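PDB 3TMA: methyltransferase from Thermus thermophilus, which catalyses the S-adenosyl-L-methionine-dependent N2-methylation of the guanosine at position 6 of tRNA(Phe). Local coordinates for residues R325-G330 and F349-L354; L198-P203 and V273-A278; E66-R71 and R172-R177. One frame throughout, in Å; residues are numbered along the deposited sequence.

Interactions 1 and 2 belong to the Rossmann-fold methyltransferase domain and reach the same seven-stranded sheet, where Val350 CG2 packs on Leu198 O at 3.5 Å; interaction 3 lies apart, its centre about 22 Å from that of interaction 2, where the THUMP part of the chain meets the catalytic part. Interaction 2 is the buried one: an arginine side chain gives weak bonds to backbone carbonyls at a helix end and a further bond to its own segment. Interaction 1 is a surface contact at the C-terminus, divided between a leucine pair and a water-assisted backbone link. Interaction 3 is partly buried and joins two loops through a leucine and two arginines that share a glutamate.

Interaction 1 (R325-G330 and F349-L354); sequences RALPPG and FVLEKL
Leu327 and Leu351 meet through their terminal methyls, the two side chains set at a slant to each other. CD2 of Leu327 is set against both branches of its partner, 3.7 Å from Leu351 CD1 and nearly as close to Leu351 CD2, so one methyl rests in the fork of the other leucine. Both CA-CB bonds point into the contact. With CG of Leu351 anti to its carbonyl carbon (chi1 -45°), the branched end is turned to Leu327, while the same side chain also packs on Phe331 and Leu333 of strand 331-338 and on Val313. The contact thus ties the turn leaving helix 320-326 to strand 347-353, which runs antiparallel between strands 312-317 and 331-338, the reversed strand order 5-7-6 that marks the Rossmann-fold methyltransferases. At the far end the backbone takes over: Leu354 N donates to Gly330 O at 3.1 Å, an almost straight bond (177°). Water 1 gives one proton to Gly330 O, 2.8 Å away, and another to the terminal Leu354 O at 2.6 Å, so this glycine carbonyl accepts two bonds. The Leu354 side chain folds back beside the same carbonyl, its CB 3.7 Å from Gly330 O, and its CD1 extends towards Pro329 O.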
ATOM      1  N   ARG A 325     -20.954   5.386  16.815  1.00 42.69           N
ATOM      2  CA  ARG A 325     -22.239   5.908  17.153  1.00 44.42           C
ATOM      3  C   ARG A 325     -23.354   5.548  16.146  1.00 44.53           C
ATOM      4  O   ARG A 325     -24.490   5.289  16.557  1.00 45.26           O
ATOM      5  CB  ARG A 325     -22.123   7.434  17.304  1.00 49.30           C
ATOM      6  CG  ARG A 325     -23.442   8.193  17.479  1.00 58.38           C
ATOM      7  CD  ARG A 325     -23.860   8.348  18.949  1.00 69.35           C
ATOM      8  NE  ARG A 325     -22.833   9.062  19.697  1.00 74.48           N
ATOM      9  CZ  ARG A 325     -23.041  10.162  20.416  1.00 76.60           C
ATOM     10  NH1 ARG A 325     -22.015  10.744  21.015  1.00 75.37           N
ATOM     11  NH2 ARG A 325     -24.266  10.669  20.554  1.00 79.11           N
ATOM     12  N   ALA A 326     -23.038   5.537  14.842  1.00 38.67           N
ATOM     13  CA  ALA A 326     -24.010   5.251  13.794  1.00 37.72           C
ATOM     14  C   ALA A 326     -24.252   3.769  13.495  1.00 36.52           C
ATOM     15  O   ALA A 326     -25.082   3.445  12.645  1.00 35.81           O
ATOM     16  CB  ALA A 326     -23.597   5.990  12.498  1.00 38.27           C
ATOM     17  N   LEU A 327     -23.441   2.877  14.068  1.00 36.01           N
ATOM     18  CA  LEU A 327     -23.539   1.439  13.770  1.00 36.90           C
ATOM     19  C   LEU A 327     -24.884   0.877  14.177  1.00 38.37           C
ATOM     20  O   LEU A 327     -25.280   1.048  15.338  1.00 42.20           O
ATOM     21  CB  LEU A 327     -22.484   0.662  14.538  1.00 36.23           C
ATOM     22  CG  LEU A 327     -21.079   0.525  13.978  1.00 38.98           C
ATOM     23  CD1 LEU A 327     -20.176  -0.266  14.942  1.00 39.30           C
ATOM     24  CD2 LEU A 327     -21.144  -0.192  12.612  1.00 37.07           C
ATOM     25  N   PRO A 328     -25.581   0.162  13.261  1.00 36.51           N
ATOM     26  CA  PRO A 328     -26.757  -0.510  13.786  1.00 37.55           C
ATOM     27  C   PRO A 328     -26.373  -1.752  14.587  1.00 38.38           C
ATOM     28  O   PRO A 328     -25.285  -2.320  14.375  1.00 37.39           O
ATOM     29  CB  PRO A 328     -27.568  -0.869  12.526  1.00 38.42           C
ATOM     30  CG  PRO A 328     -26.545  -0.926  11.409  1.00 36.77           C
ATOM     31  CD  PRO A 328     -25.519   0.134  11.779  1.00 35.55           C
ATOM     32  N   PRO A 329     -27.252  -2.185  15.503  1.00 41.16           N
ATOM     33  CA  PRO A 329     -26.900  -3.299  16.400  1.00 42.09           C
ATOM     34  C   PRO A 329     -26.867  -4.695  15.714  1.00 42.15           C
ATOM     35  O   PRO A 329     -26.344  -5.659  16.293  1.00 43.60           O
ATOM     36  CB  PRO A 329     -27.980  -3.224  17.500  1.00 46.96           C
ATOM     37  CG  PRO A 329     -29.111  -2.430  16.893  1.00 50.02           C
ATOM     38  CD  PRO A 329     -28.434  -1.435  15.982  1.00 45.57           C
ATOM     39  N   GLY A 330     -27.388  -4.807  14.497  1.00 37.71           N
ATOM     40  CA  GLY A 330     -27.224  -6.048  13.732  1.00 39.01           C
ATOM     41  C   GLY A 330     -25.780  -6.372  13.284  1.00 36.20           C
ATOM     42  O   GLY A 330     -25.533  -7.461  12.778  1.00 36.71           O
ATOM     43  N   PHE A 349     -12.276  -0.572  10.010  1.00 25.69           N
ATOM     44  CA  PHE A 349     -13.130  -1.455  10.823  1.00 26.80           C
ATOM     45  C   PHE A 349     -13.618  -2.589   9.955  1.00 25.78           C
ATOM     46  O   PHE A 349     -13.935  -2.353   8.800  1.00 26.99           O
ATOM     47  CB  PHE A 349     -14.348  -0.636  11.296  1.00 28.03           C
ATOM     48  CG  PHE A 349     -13.998   0.429  12.327  1.00 32.16           C
ATOM     49  CD1 PHE A 349     -13.420   0.090  13.535  1.00 37.30           C
ATOM     50  CD2 PHE A 349     -14.302   1.759  12.109  1.00 42.75           C
ATOM     51  CE1 PHE A 349     -13.114   1.085  14.535  1.00 37.16           C
ATOM     52  CE2 PHE A 349     -14.029   2.739  13.122  1.00 45.21           C
ATOM     53  CZ  PHE A 349     -13.420   2.382  14.314  1.00 36.85           C
ATOM     54  N   VAL A 350     -13.642  -3.801  10.488  1.00 24.83           N
ATOM     55  CA  VAL A 350     -14.322  -4.904   9.844  1.00 25.76           C
ATOM     56  C   VAL A 350     -15.572  -5.223  10.655  1.00 26.12           C
ATOM     57  O   VAL A 350     -15.484  -5.504  11.854  1.00 27.36           O
ATOM     58  CB  VAL A 350     -13.419  -6.182   9.743  1.00 24.16           C
ATOM     59  CG1 VAL A 350     -14.166  -7.311   8.994  1.00 28.71           C
ATOM     60  CG2 VAL A 350     -12.149  -5.800   8.942  1.00 26.83           C
ATOM     61  N   LEU A 351     -16.715  -5.195   9.980  1.00 25.36           N
ATOM     62  CA  LEU A 351     -18.007  -5.499  10.595  1.00 28.58           C
ATOM     63  C   LEU A 351     -18.527  -6.798  10.003  1.00 30.96           C
ATOM     64  O   LEU A 351     -18.289  -7.087   8.824  1.00 34.10           O
ATOM     65  CB  LEU A 351     -19.012  -4.374  10.300  1.00 28.58           C
ATOM     66  CG  LEU A 351     -18.492  -2.941  10.478  1.00 29.10           C
ATOM     67  CD1 LEU A 351     -19.446  -1.954   9.836  1.00 30.83           C
ATOM     68  CD2 LEU A 351     -18.255  -2.587  11.940  1.00 30.78           C
ATOM     69  N   GLU A 352     -19.190  -7.599  10.828  1.00 32.81           N
ATOM     70  CA  GLU A 352     -19.845  -8.800  10.357  1.00 33.81           C
ATOM     71  C   GLU A 352     -21.331  -8.719  10.722  1.00 34.47           C
ATOM     72  O   GLU A 352     -21.697  -8.388  11.857  1.00 33.54           O
ATOM     73  CB  GLU A 352     -19.224 -10.072  10.984  1.00 32.13           C
ATOM     74  CG  GLU A 352     -19.937 -11.349  10.520  1.00 37.24           C
ATOM     75  CD  GLU A 352     -19.402 -12.646  11.158  1.00 52.85           C
ATOM     76  OE1 GLU A 352     -18.581 -12.578  12.095  1.00 53.89           O
ATOM     77  OE2 GLU A 352     -19.846 -13.748  10.746  1.00 58.64           O
ATOM     78  N   LYS A 353     -22.187  -8.997   9.750  1.00 34.00           N
ATOM     79  CA  LYS A 353     -23.595  -9.144  10.052  1.00 35.40           C
ATOM     80  C   LYS A 353     -23.864 -10.414  10.859  1.00 40.04           C
ATOM     81  O   LYS A 353     -23.588 -11.527  10.379  1.00 39.65           O
ATOM     82  CB  LYS A 353     -24.399  -9.218   8.771  1.00 34.40           C
ATOM     83  CG  LYS A 353     -25.890  -9.479   9.029  1.00 36.41           C
ATOM     84  CD  LYS A 353     -26.701  -9.092   7.773  1.00 36.19           C
ATOM     85  CE  LYS A 353     -28.206  -9.270   8.026  1.00 39.31           C
ATOM     86  NZ  LYS A 353     -29.019  -8.781   6.832  1.00 36.47           N
ATOM     87  N   LEU A 354     -24.531 -10.248  12.006  1.00 44.32           N
ATOM     88  CA  LEU A 354     -24.845 -11.368  12.897  1.00 51.59           C
ATOM     89  C   LEU A 354     -26.035 -12.173  12.369  1.00 55.68           C
ATOM     90  O   LEU A 354     -26.886 -11.634  11.635  1.00 57.09           O
ATOM     91  CB  LEU A 354     -25.166 -10.852  14.307  1.00 53.36           C
ATOM     92  CG  LEU A 354     -23.982 -10.269  15.088  1.00 54.26           C
ATOM     93  CD1 LEU A 354     -24.484  -9.416  16.261  1.00 55.72           C
ATOM     94  CD2 LEU A 354     -23.061 -11.381  15.598  1.00 59.10           C
ATOM     95  OXT LEU A 354     -26.182 -13.374  12.665  1.00 60.33           O
TER
HETATM   96  O   HOH W   1     -27.640  -9.139  12.091  1.00 33.48           O

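Interaction 2 (L198-P203 and V273-A278); sequences LADARP and VDRILA
Arg275, its CB directed from CA toward the loop 198-203, reaches across to the backbone that leaves helix 189-198. Arg275 CG lies 4.0 Å from Ala201 CB, an aliphatic touch. A bend at chi2 (-59°) then turns the chain, and Arg275 CD passes 3.2 Å from Ala199 O. The hydrogen on Arg275 NE is shared by two carbonyls at the guanidinium edge, near its plane: Ala199 O at 2.6 Å and Asp200 O at 3.3 Å. Each bond is weak, for the N-H points straight at neither. NH2 adds a third weak bond to Asp200 O. On the other branch Arg275 NH1 turns home to Asp274 O at 2.9 Å, a straighter bond (166°) lying in the guanidinium plane, although the donor stands above the plane of that carbonyl. The carboxylate of Asp200 runs alongside, with OD1 4.1 Å from Arg275 NH2, too far for a salt bridge but probably still favourable. Two residues further along the strand, Leu277 CD2 packs on Ala199 CB at 3.7 Å. Asp200, with positive phi, closes the helix in a Schellman motif, and the arginine from central strand 275-278 links that helix end through several weak bonds to the mixed sheet of the Rossmann-fold methyltransferase domain.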
ATOM      1  N   LEU A 198      -8.643  -7.698   4.587  1.00 37.21           N
ATOM      2  CA  LEU A 198      -9.222  -7.592   5.935  1.00 39.29           C
ATOM      3  C   LEU A 198     -10.682  -8.064   5.968  1.00 39.01           C
ATOM      4  O   LEU A 198     -11.144  -8.545   6.979  1.00 41.59           O
ATOM      5  CB  LEU A 198      -9.127  -6.169   6.470  1.00 40.39           C
ATOM      6  CG  LEU A 198      -7.697  -5.729   6.744  1.00 42.10           C
ATOM      7  CD1 LEU A 198      -7.646  -4.191   6.871  1.00 39.91           C
ATOM      8  CD2 LEU A 198      -7.215  -6.432   8.043  1.00 46.72           C
ATOM      9  N   ALA A 199     -11.393  -7.903   4.862  1.00 37.05           N
ATOM     10  CA  ALA A 199     -12.787  -8.386   4.736  1.00 39.46           C
ATOM     11  C   ALA A 199     -12.866  -9.876   4.376  1.00 38.83           C
ATOM     12  O   ALA A 199     -13.960 -10.455   4.313  1.00 41.37           O
ATOM     13  CB  ALA A 199     -13.547  -7.572   3.692  1.00 37.07           C
ATOM     14  N   ASP A 200     -11.708 -10.486   4.163  1.00 41.38           N
ATOM     15  CA  ASP A 200     -11.608 -11.895   3.801  1.00 43.58           C
ATOM     16  C   ASP A 200     -12.462 -12.161   2.550  1.00 40.35           C
ATOM     17  O   ASP A 200     -13.281 -13.061   2.543  1.00 41.56           O
ATOM     18  CB  ASP A 200     -12.083 -12.769   4.975  1.00 48.08           C
ATOM     19  CG  ASP A 200     -11.793 -14.261   4.763  1.00 58.39           C
ATOM     20  OD1 ASP A 200     -12.641 -15.098   5.163  1.00 71.89           O
ATOM     21  OD2 ASP A 200     -10.746 -14.591   4.164  1.00 64.02           O
ATOM     22  N   ALA A 201     -12.324 -11.325   1.524  1.00 37.80           N
ATOM     23  CA  ALA A 201     -12.982 -11.577   0.235  1.00 36.24           C
ATOM     24  C   ALA A 201     -12.208 -12.663  -0.555  1.00 38.26           C
ATOM     25  O   ALA A 201     -10.992 -12.598  -0.625  1.00 37.66           O
ATOM     26  CB  ALA A 201     -13.012 -10.323  -0.582  1.00 34.88           C
ATOM     27  N   ARG A 202     -12.923 -13.603  -1.172  1.00 37.39           N
ATOM     28  CA  ARG A 202     -12.312 -14.713  -1.908  1.00 39.88           C
ATOM     29  C   ARG A 202     -13.010 -14.870  -3.251  1.00 39.21           C
ATOM     30  O   ARG A 202     -14.179 -14.512  -3.378  1.00 36.04           O
ATOM     31  CB  ARG A 202     -12.458 -16.006  -1.110  1.00 42.07           C
ATOM     32  CG  ARG A 202     -11.534 -16.023   0.113  1.00 51.90           C
ATOM     33  CD  ARG A 202     -11.549 -17.386   0.751  1.00 64.26           C
ATOM     34  NE  ARG A 202     -12.864 -17.710   1.297  1.00 71.52           N
ATOM     35  CZ  ARG A 202     -13.291 -17.300   2.488  1.00 76.64           C
ATOM     36  NH1 ARG A 202     -12.513 -16.524   3.233  1.00 79.14           N
ATOM     37  NH2 ARG A 202     -14.489 -17.656   2.935  1.00 77.36           N
ATOM     38  N   PRO A 203     -12.301 -15.421  -4.259  1.00 32.92           N
ATOM     39  CA  PRO A 203     -12.879 -15.618  -5.594  1.00 31.86           C
ATOM     40  C   PRO A 203     -14.243 -16.316  -5.556  1.00 33.71           C
ATOM     41  O   PRO A 203     -14.395 -17.346  -4.886  1.00 36.26           O
ATOM     42  CB  PRO A 203     -11.835 -16.519  -6.291  1.00 35.24           C
ATOM     43  CG  PRO A 203     -10.536 -16.064  -5.660  1.00 38.05           C
ATOM     44  CD  PRO A 203     -10.894 -15.880  -4.200  1.00 35.19           C
ATOM     45  N   VAL A 273     -24.958  -8.854  -1.473  1.00 27.87           N
ATOM     46  CA  VAL A 273     -23.570  -9.185  -1.779  1.00 27.74           C
ATOM     47  C   VAL A 273     -22.928  -9.870  -0.557  1.00 28.15           C
ATOM     48  O   VAL A 273     -23.578  -9.997   0.492  1.00 28.36           O
ATOM     49  CB  VAL A 273     -22.716  -7.904  -2.158  1.00 25.83           C
ATOM     50  CG1 VAL A 273     -23.221  -7.243  -3.426  1.00 25.70           C
ATOM     51  CG2 VAL A 273     -22.653  -6.931  -0.998  1.00 25.25           C
ATOM     52  N   ASP A 274     -21.670 -10.312  -0.677  1.00 26.00           N
ATOM     53  CA  ASP A 274     -21.019 -10.999   0.452  1.00 26.06           C
ATOM     54  C   ASP A 274     -20.113 -10.045   1.224  1.00 24.58           C
ATOM     55  O   ASP A 274     -19.844 -10.284   2.392  1.00 23.85           O
ATOM     56  CB  ASP A 274     -20.184 -12.176  -0.042  1.00 26.56           C
ATOM     57  CG  ASP A 274     -21.044 -13.270  -0.668  1.00 32.70           C
ATOM     58  OD1 ASP A 274     -21.820 -13.881   0.091  1.00 37.07           O
ATOM     59  OD2 ASP A 274     -20.970 -13.485  -1.903  1.00 30.93           O
ATOM     60  N   ARG A 275     -19.524  -9.079   0.504  1.00 22.75           N
ATOM     61  CA  ARG A 275     -18.485  -8.211   1.050  1.00 22.78           C
ATOM     62  C   ARG A 275     -18.711  -6.802   0.541  1.00 20.87           C
ATOM     63  O   ARG A 275     -19.030  -6.600  -0.643  1.00 22.07           O
ATOM     64  CB  ARG A 275     -17.071  -8.680   0.588  1.00 23.53           C
ATOM     65  CG  ARG A 275     -16.630 -10.109   1.066  1.00 22.73           C
ATOM     66  CD  ARG A 275     -16.651 -10.158   2.622  1.00 30.00           C
ATOM     67  NE  ARG A 275     -16.115 -11.436   3.125  1.00 32.92           N
ATOM     68  CZ  ARG A 275     -16.866 -12.478   3.455  1.00 35.82           C
ATOM     69  NH1 ARG A 275     -18.198 -12.425   3.337  1.00 28.73           N
ATOM     70  NH2 ARG A 275     -16.288 -13.570   3.920  1.00 37.06           N
ATOM     71  N   ILE A 276     -18.569  -5.819   1.425  1.00 21.82           N
ATOM     72  CA  ILE A 276     -18.715  -4.406   1.037  1.00 22.39           C
ATOM     73  C   ILE A 276     -17.437  -3.691   1.480  1.00 24.71           C
ATOM     74  O   ILE A 276     -16.991  -3.845   2.624  1.00 23.89           O
ATOM     75  CB  ILE A 276     -19.951  -3.761   1.739  1.00 22.93           C
ATOM     76  CG1 ILE A 276     -21.216  -4.511   1.296  1.00 23.10           C
ATOM     77  CG2 ILE A 276     -20.060  -2.250   1.428  1.00 18.77           C
ATOM     78  CD1 ILE A 276     -22.527  -3.968   1.979  1.00 26.68           C
ATOM     79  N   LEU A 277     -16.775  -3.019   0.540  1.00 23.53           N
ATOM     80  CA  LEU A 277     -15.490  -2.376   0.835  1.00 24.10           C
ATOM     81  C   LEU A 277     -15.697  -0.880   0.660  1.00 24.37           C
ATOM     82  O   LEU A 277     -15.959  -0.431  -0.451  1.00 23.79           O
ATOM     83  CB  LEU A 277     -14.415  -2.859  -0.176  1.00 24.38           C
ATOM     84  CG  LEU A 277     -14.384  -4.383  -0.402  1.00 26.25           C
ATOM     85  CD1 LEU A 277     -13.356  -4.763  -1.509  1.00 31.25           C
ATOM     86  CD2 LEU A 277     -14.065  -5.132   0.903  1.00 26.45           C
ATOM     87  N   ALA A 278     -15.646  -0.129   1.754  1.00 24.06           N
ATOM     88  CA  ALA A 278     -16.280   1.205   1.769  1.00 25.70           C
ATOM     89  C   ALA A 278     -15.268   2.278   2.200  1.00 28.93           C
ATOM     90  O   ALA A 278     -14.602   2.134   3.231  1.00 28.94           O
ATOM     91  CB  ALA A 278     -17.456   1.197   2.673  1.00 25.24           C
TER

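Interaction 3 (E66-R71 and R172-R177); sequences EALGLR and RPLSRR
The apolar part of the contact is carried by Leu174, whose CB is directed from CA toward segment 66-71. Its side chain crosses that of Leu68 at about a right angle, Leu68 CD2 to Leu174 CD2 at 4.0 Å, and the same Leu174 CD2 lies 3.5 Å from Leu68 O. CD1, the other branch, reaches Leu70, whose own side chain packs against helix 31-41. Hydrogen bonding falls to Arg177. Its chain is extended from CG to NE after a first torsion that wedges CG between backbone N and carbonyl carbon (chi1 51°), and Arg177 NH2 donates to a lone pair of Arg71 O at 2.9 Å, in the carbonyl plane. Arg177 NH1 donates to water 2 at 2.9 Å, and the water gives a proton to Leu70 O at 2.8 Å; a weak bond from NH1 to Leu174 O ties the group back to its own segment. Between the two arginines, Arg71 CD sits over one face of the Arg177 guanidinium, near its margin, with the guanidinium planes 84° apart. Arg71 NH1 and Arg177 NE, two donors 3.4 Å apart, both form salt bridges with Glu220 OE1, which probably offsets their like charge; Arg71 NH2 also bonds Ser223 OG. Here a loop of the THUMP part meets the connection into the methyltransferase domain, an interdomain junction whose shared glutamate comes from helix 216-225, which begins at Thr216, a probable S-adenosyl-L-methionine-binding residue.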
ATOM      1  N   GLU A  66       9.465 -11.775  -9.653  1.00 37.30           N
ATOM      2  CA  GLU A  66       8.354 -12.228  -8.837  1.00 39.08           C
ATOM      3  C   GLU A  66       8.003 -11.216  -7.712  1.00 37.55           C
ATOM      4  O   GLU A  66       6.825 -11.028  -7.371  1.00 36.02           O
ATOM      5  CB  GLU A  66       8.644 -13.657  -8.295  1.00 40.56           C
ATOM      6  CG  GLU A  66       9.625 -13.780  -7.059  1.00 42.13           C
ATOM      7  CD  GLU A  66      11.105 -13.691  -7.430  1.00 47.54           C
ATOM      8  OE1 GLU A  66      11.415 -13.837  -8.637  1.00 47.12           O
ATOM      9  OE2 GLU A  66      11.958 -13.406  -6.535  1.00 42.40           O
ATOM     10  N   ALA A  67       9.013 -10.499  -7.217  1.00 32.71           N
ATOM     11  CA  ALA A  67       8.792  -9.568  -6.132  1.00 33.16           C
ATOM     12  C   ALA A  67       7.937  -8.400  -6.640  1.00 32.90           C
ATOM     13  O   ALA A  67       7.178  -7.802  -5.891  1.00 30.69           O
ATOM     14  CB  ALA A  67      10.129  -9.062  -5.609  1.00 31.72           C
ATOM     15  N   LEU A  68       8.024  -8.106  -7.931  1.00 32.43           N
ATOM     16  CA  LEU A  68       7.247  -6.983  -8.461  1.00 34.00           C
ATOM     17  C   LEU A  68       5.735  -7.268  -8.578  1.00 34.14           C
ATOM     18  O   LEU A  68       4.969  -6.389  -8.968  1.00 37.11           O
ATOM     19  CB  LEU A  68       7.786  -6.542  -9.814  1.00 34.71           C
ATOM     20  CG  LEU A  68       9.265  -6.127  -9.836  1.00 36.30           C
ATOM     21  CD1 LEU A  68       9.771  -6.010 -11.299  1.00 41.90           C
ATOM     22  CD2 LEU A  68       9.500  -4.836  -9.092  1.00 36.28           C
ATOM     23  N   GLY A  69       5.313  -8.475  -8.228  1.00 34.58           N
ATOM     24  CA  GLY A  69       3.902  -8.861  -8.291  1.00 34.30           C
ATOM     25  C   GLY A  69       3.173  -8.587  -6.977  1.00 35.97           C
ATOM     26  O   GLY A  69       1.964  -8.906  -6.827  1.00 35.09           O
ATOM     27  N   LEU A  70       3.903  -8.044  -6.003  1.00 32.24           N
ATOM     28  CA  LEU A  70       3.329  -7.786  -4.661  1.00 30.58           C
ATOM     29  C   LEU A  70       2.252  -6.723  -4.761  1.00 30.98           C
ATOM     30  O   LEU A  70       2.445  -5.699  -5.403  1.00 32.08           O
ATOM     31  CB  LEU A  70       4.420  -7.322  -3.687  1.00 28.85           C
ATOM     32  CG  LEU A  70       5.392  -8.425  -3.292  1.00 30.01           C
ATOM     33  CD1 LEU A  70       6.650  -7.857  -2.594  1.00 28.81           C
ATOM     34  CD2 LEU A  70       4.685  -9.486  -2.445  1.00 28.62           C
ATOM     35  N   ARG A  71       1.098  -6.991  -4.170  1.00 30.00           N
ATOM     36  CA  ARG A  71       0.004  -6.041  -4.193  1.00 31.48           C
ATOM     37  C   ARG A  71      -0.097  -5.186  -2.924  1.00 29.83           C
ATOM     38  O   ARG A  71      -0.894  -4.244  -2.887  1.00 30.31           O
ATOM     39  CB  ARG A  71      -1.313  -6.780  -4.428  1.00 33.11           C
ATOM     40  CG  ARG A  71      -1.311  -7.523  -5.763  1.00 42.62           C
ATOM     41  CD  ARG A  71      -2.021  -6.670  -6.733  1.00 55.09           C
ATOM     42  NE  ARG A  71      -2.814  -7.495  -7.609  1.00 64.40           N
ATOM     43  CZ  ARG A  71      -3.701  -7.040  -8.477  1.00 68.04           C
ATOM     44  NH1 ARG A  71      -4.009  -5.750  -8.519  1.00 63.04           N
ATOM     45  NH2 ARG A  71      -4.320  -7.905  -9.272  1.00 72.30           N
ATOM     46  N   ARG A 172       9.143   3.532 -10.213  1.00 50.87           N
ATOM     47  CA  ARG A 172       7.884   4.037  -9.706  1.00 50.12           C
ATOM     48  C   ARG A 172       7.329   3.000  -8.679  1.00 45.20           C
ATOM     49  O   ARG A 172       7.571   1.813  -8.803  1.00 44.51           O
ATOM     50  CB  ARG A 172       6.898   4.245 -10.832  1.00 51.55           C
ATOM     51  CG  ARG A 172       7.496   5.096 -11.951  1.00 59.07           C
ATOM     52  CD  ARG A 172       6.482   5.359 -13.037  1.00 66.60           C
ATOM     53  NE  ARG A 172       5.535   6.399 -12.622  1.00 72.54           N
ATOM     54  N   PRO A 173       6.611   3.472  -7.657  1.00 44.03           N
ATOM     55  CA  PRO A 173       6.002   2.542  -6.717  1.00 42.32           C
ATOM     56  C   PRO A 173       5.040   1.550  -7.404  1.00 40.43           C
ATOM     57  O   PRO A 173       4.339   1.908  -8.358  1.00 39.81           O
ATOM     58  CB  PRO A 173       5.204   3.459  -5.771  1.00 44.52           C
ATOM     59  CG  PRO A 173       5.676   4.869  -6.024  1.00 48.62           C
ATOM     60  CD  PRO A 173       6.269   4.887  -7.397  1.00 46.83           C
ATOM     61  N   LEU A 174       4.975   0.333  -6.893  1.00 37.63           N
ATOM     62  CA  LEU A 174       4.116  -0.697  -7.467  1.00 38.15           C
ATOM     63  C   LEU A 174       2.651  -0.338  -7.318  1.00 38.49           C
ATOM     64  O   LEU A 174       1.779  -0.926  -7.957  1.00 38.39           O
ATOM     65  CB  LEU A 174       4.354  -2.036  -6.766  1.00 35.78           C
ATOM     66  CG  LEU A 174       5.692  -2.725  -6.970  1.00 36.05           C
ATOM     67  CD1 LEU A 174       5.773  -3.964  -6.089  1.00 33.97           C
ATOM     68  CD2 LEU A 174       5.906  -3.092  -8.456  1.00 37.48           C
ATOM     69  N   SER A 175       2.377   0.600  -6.428  1.00 37.47           N
ATOM     70  CA  SER A 175       1.048   1.058  -6.210  1.00 39.18           C
ATOM     71  C   SER A 175       0.546   2.016  -7.295  1.00 40.43           C
ATOM     72  O   SER A 175      -0.634   2.390  -7.286  1.00 40.26           O
ATOM     73  CB  SER A 175       0.976   1.713  -4.838  1.00 41.72           C
ATOM     74  OG  SER A 175       2.055   2.607  -4.687  1.00 43.09           O
ATOM     75  N   ARG A 176       1.399   2.360  -8.264  1.00 39.39           N
ATOM     76  CA  ARG A 176       0.948   3.158  -9.421  1.00 42.20           C
ATOM     77  C   ARG A 176       0.194   2.359 -10.495  1.00 42.99           C
ATOM     78  O   ARG A 176       0.039   2.820 -11.621  1.00 46.73           O
ATOM     79  CB  ARG A 176       2.122   3.874 -10.075  1.00 44.82           C
ATOM     80  CG  ARG A 176       2.770   4.880  -9.172  1.00 51.42           C
ATOM     81  CD  ARG A 176       2.016   6.217  -9.213  1.00 63.84           C
ATOM     82  NE  ARG A 176       2.933   7.321  -8.923  1.00 74.24           N
ATOM     83  CZ  ARG A 176       3.173   7.794  -7.703  1.00 76.13           C
ATOM     84  NH1 ARG A 176       2.531   7.296  -6.654  1.00 74.46           N
ATOM     85  NH2 ARG A 176       4.041   8.786  -7.536  1.00 81.70           N
ATOM     86  N   ARG A 177      -0.382   1.222 -10.130  1.00 39.93           N
ATOM     87  CA  ARG A 177      -1.308   0.546 -11.039  1.00 39.41           C
ATOM     88  C   ARG A 177      -2.632   1.311 -11.161  1.00 41.67           C
ATOM     89  O   ARG A 177      -2.998   2.106 -10.259  1.00 42.64           O
ATOM     90  CB  ARG A 177      -1.502  -0.920 -10.636  1.00 37.25           C
ATOM     91  CG  ARG A 177      -1.869  -1.157  -9.156  1.00 37.65           C
ATOM     92  CD  ARG A 177      -2.033  -2.643  -8.903  1.00 35.98           C
ATOM     93  NE  ARG A 177      -2.469  -2.913  -7.526  1.00 34.85           N
ATOM     94  CZ  ARG A 177      -1.662  -2.936  -6.465  1.00 34.94           C
ATOM     95  NH1 ARG A 177      -0.370  -2.663  -6.601  1.00 31.59           N
ATOM     96  NH2 ARG A 177      -2.149  -3.203  -5.250  1.00 32.56           N
TER
HETATM   97  O   HOH W   2       1.661  -3.156  -4.617  1.00 20.12           O